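PDB 3BBZ: P protein from Mumps virus, which probably tethers the viral polymerase to its template, its C-terminal three-helix domain binding the nucleocapsid. Local coordinates for residues 9-12 and 13-17. The protein carries 1 engineered substitution. Numbering follows the deposited sequence.
Engineered in segment 13-17: Ser-14 (natural residue Cys). With FMT (formic acid), chain E.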
ATOM      1  N   LYS A   9      -0.886  -5.641  -4.860  1.00  4.97           N
ATOM      2  CA  LYS A   9       0.205  -6.020  -5.759  1.00  5.06           C
ATOM      3  C   LYS A   9       1.302  -4.995  -5.767  1.00  5.65           C
ATOM      4  O   LYS A   9       2.485  -5.369  -5.865  1.00  5.44           O
ATOM      5  CB  LYS A   9      -0.327  -6.249  -7.179  1.00  5.56           C
ATOM      6  CG  LYS A   9      -1.353  -7.418  -7.233  1.00  3.66           C
ATOM      7  CD  LYS A   9      -1.836  -7.748  -8.580  1.00  5.78           C
ATOM      8  CE  LYS A   9      -0.701  -8.365  -9.463  1.00 11.31           C
ATOM      9  NZ  LYS A   9      -0.005  -9.527  -8.819  1.00 16.56           N
ATOM     10  N   MET A  10       0.946  -3.714  -5.653  1.00  5.38           N
ATOM     11  CA  MET A  10       1.972  -2.680  -5.482  1.00  7.95           C
ATOM     12  C   MET A  10       2.874  -2.926  -4.298  1.00  5.52           C
ATOM     13  O   MET A  10       4.072  -2.742  -4.373  1.00  5.78           O
ATOM     14  CB  MET A  10       1.397  -1.259  -5.395  1.00  7.54           C
ATOM     15  CG  MET A  10       0.892  -0.732  -6.720  1.00  9.24           C
ATOM     16  SD  MET A  10       0.156   0.875  -6.430  1.00 15.49           S
ATOM     17  CE  MET A  10      -0.843   1.062  -7.859  1.00 13.19           C
ATOM     18  N   ILE A  11       2.287  -3.333  -3.198  1.00  5.94           N
ATOM     19  CA  ILE A  11       3.030  -3.523  -1.972  1.00  5.51           C
ATOM     20  C   ILE A  11       3.981  -4.699  -2.152  1.00  7.21           C
ATOM     21  O   ILE A  11       5.176  -4.596  -1.876  1.00  8.46           O
ATOM     22  CB  ILE A  11       2.073  -3.791  -0.766  1.00  4.78           C
ATOM     23  CG1 ILE A  11       1.221  -2.565  -0.496  1.00  2.70           C
ATOM     24  CG2 ILE A  11       2.923  -4.124   0.502  1.00  3.28           C
ATOM     25  CD1 ILE A  11      -0.062  -2.835   0.309  1.00  5.14           C
ATOM     26  N   THR A  12       3.436  -5.830  -2.608  1.00  9.32           N
ATOM     27  CA  THR A  12       4.224  -7.038  -2.916  1.00 10.52           C
ATOM     28  C   THR A  12       5.440  -6.725  -3.823  1.00 11.48           C
ATOM     29  O   THR A  12       6.569  -7.171  -3.545  1.00 11.72           O
ATOM     30  CB  THR A  12       3.285  -8.162  -3.462  1.00 11.06           C
ATOM     31  OG1 THR A  12       2.403  -8.602  -2.406  1.00 13.52           O
ATOM     32  CG2 THR A  12       4.047  -9.389  -3.970  1.00 11.04           C
ATOM     33  N   ASP A  13       5.231  -5.892  -4.847  1.00 12.24           N
ATOM     34  CA  ASP A  13       6.259  -5.613  -5.844  1.00 14.16           C
ATOM     35  C   ASP A  13       7.320  -4.632  -5.380  1.00 16.05           C
ATOM     36  O   ASP A  13       8.468  -4.714  -5.823  1.00 15.72           O
ATOM     37  CB  ASP A  13       5.632  -5.044  -7.121  1.00 13.91           C
ATOM     38  CG  ASP A  13       4.981  -6.102  -7.970  1.00 16.79           C
ATOM     39  OD1 ASP A  13       5.308  -7.292  -7.773  1.00 19.00           O
ATOM     40  OD2 ASP A  13       4.155  -5.741  -8.858  1.00 20.30           O
ATOM     41  N   SER A  14       6.920  -3.697  -4.522  1.00 16.76           N
ATOM     42  CA  SER A  14       7.698  -2.532  -4.259  1.00 20.23           C
ATOM     43  C   SER A  14       8.377  -2.660  -2.900  1.00 21.02           C
ATOM     44  O   SER A  14       9.553  -2.359  -2.756  1.00 21.11           O
ATOM     45  CB  SER A  14       6.816  -1.264  -4.323  1.00 20.78           C
ATOM     46  OG  SER A  14       6.052  -1.144  -5.564  1.00 24.12           O
ATOM     47  N   VAL A  15       7.607  -3.100  -1.915  1.00 22.58           N
ATOM     48  CA  VAL A  15       8.069  -3.223  -0.522  1.00 23.49           C
ATOM     49  C   VAL A  15       8.687  -4.610  -0.274  1.00 23.88           C
ATOM     50  O   VAL A  15       7.984  -5.645  -0.251  1.00 24.35           O
ATOM     51  CB  VAL A  15       6.908  -2.904   0.482  1.00 22.97           C
ATOM     52  CG1 VAL A  15       7.429  -2.789   1.903  1.00 23.47           C
ATOM     53  CG2 VAL A  15       6.177  -1.604   0.056  1.00 22.84           C
ATOM     54  N   ALA A  16      10.019  -4.610  -0.115  1.00 24.83           N
ATOM     55  CA  ALA A  16      10.809  -5.826   0.128  1.00 24.48           C
ATOM     56  C   ALA A  16      10.937  -6.119   1.615  1.00 23.89           C
ATOM     57  O   ALA A  16      11.044  -7.293   1.997  1.00 25.26           O
ATOM     58  CB  ALA A  16      12.204  -5.734  -0.546  1.00 25.04           C
ATOM     59  N   ASN A  17      10.919  -5.076   2.461  1.00 21.98           N
ATOM     60  CA  ASN A  17      11.060  -5.284   3.904  1.00 18.43           C
ATOM     61  C   ASN A  17       9.728  -5.779   4.513  1.00 16.34           C
ATOM     62  O   ASN A  17       8.681  -5.107   4.392  1.00 15.42           O
ATOM     63  CB  ASN A  17      11.710  -4.049   4.565  1.00 19.18           C
ATOM     64  CG  ASN A  17      11.491  -3.961   6.083  1.00 16.99           C
ATOM     65  OD1 ASN A  17      10.402  -3.723   6.538  1.00 14.16           O
ATOM     66  ND2 ASN A  17      12.545  -4.079   6.844  1.00 18.06           N
TER
HETATM   67  C   FMT E   4      11.340  -1.729   0.357  1.00 36.99           C
HETATM   68  O1  FMT E   4      10.990  -2.349   1.368  1.00 36.92           O
HETATM   69  O2  FMT E   4      11.684  -2.270  -0.695  1.00 36.38           O
HETATM   70  O   HOH W   1       7.904  -8.019  -1.048  1.00 25.94           O
HETATM   71  O   HOH W   2       9.561  -6.638  -3.455  1.00 34.62           O
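The flat carbonyl group of Ile-11 takes two backbone donors of the following turn from different directions. Val-15 N sits close to its plane, 2.9 Å from Ile-11 O. Ser-14 N stands over the face, 69° out of the plane. This is the C-terminal end of helix 3-14, where the first helix of the three-helix bundle breaks into the short turn leading to helix 18-29. Two residues earlier, the carbonyl of Lys-9 receives Asp-13 N, which lies 3.0 Å from Lys-9 O. The engineered Ser-14 turns its hydroxyl back beside its own backbone N (chi1 -53°), which lets OG donate a hydrogen bond to Met-10 O at 2.8 Å. That oxygen is therefore held by the hydroxyl as well as by a weak bond from Ser-14 N.

On the buried side, Ile-11 and Val-15 point the same way, CG2 of Ile-11 lying 4.1 Å from CG2 of Val-15. Both side chains also rest on Phe-24 of helix 18-29, and Ile-11 reaches Ile-44 of helix 34-47.

At Val-15 the chain leaves helical geometry, and Asn-17 caps the next helix through OD1 to Met-20 N. A formic acid, probably from the crystallisation liquor, occupies this turn: Asn-17 N donates to its O1 at 2.9 Å, almost straight at 168°, and Ala-16 N donates to its O2 at 2.9 Å.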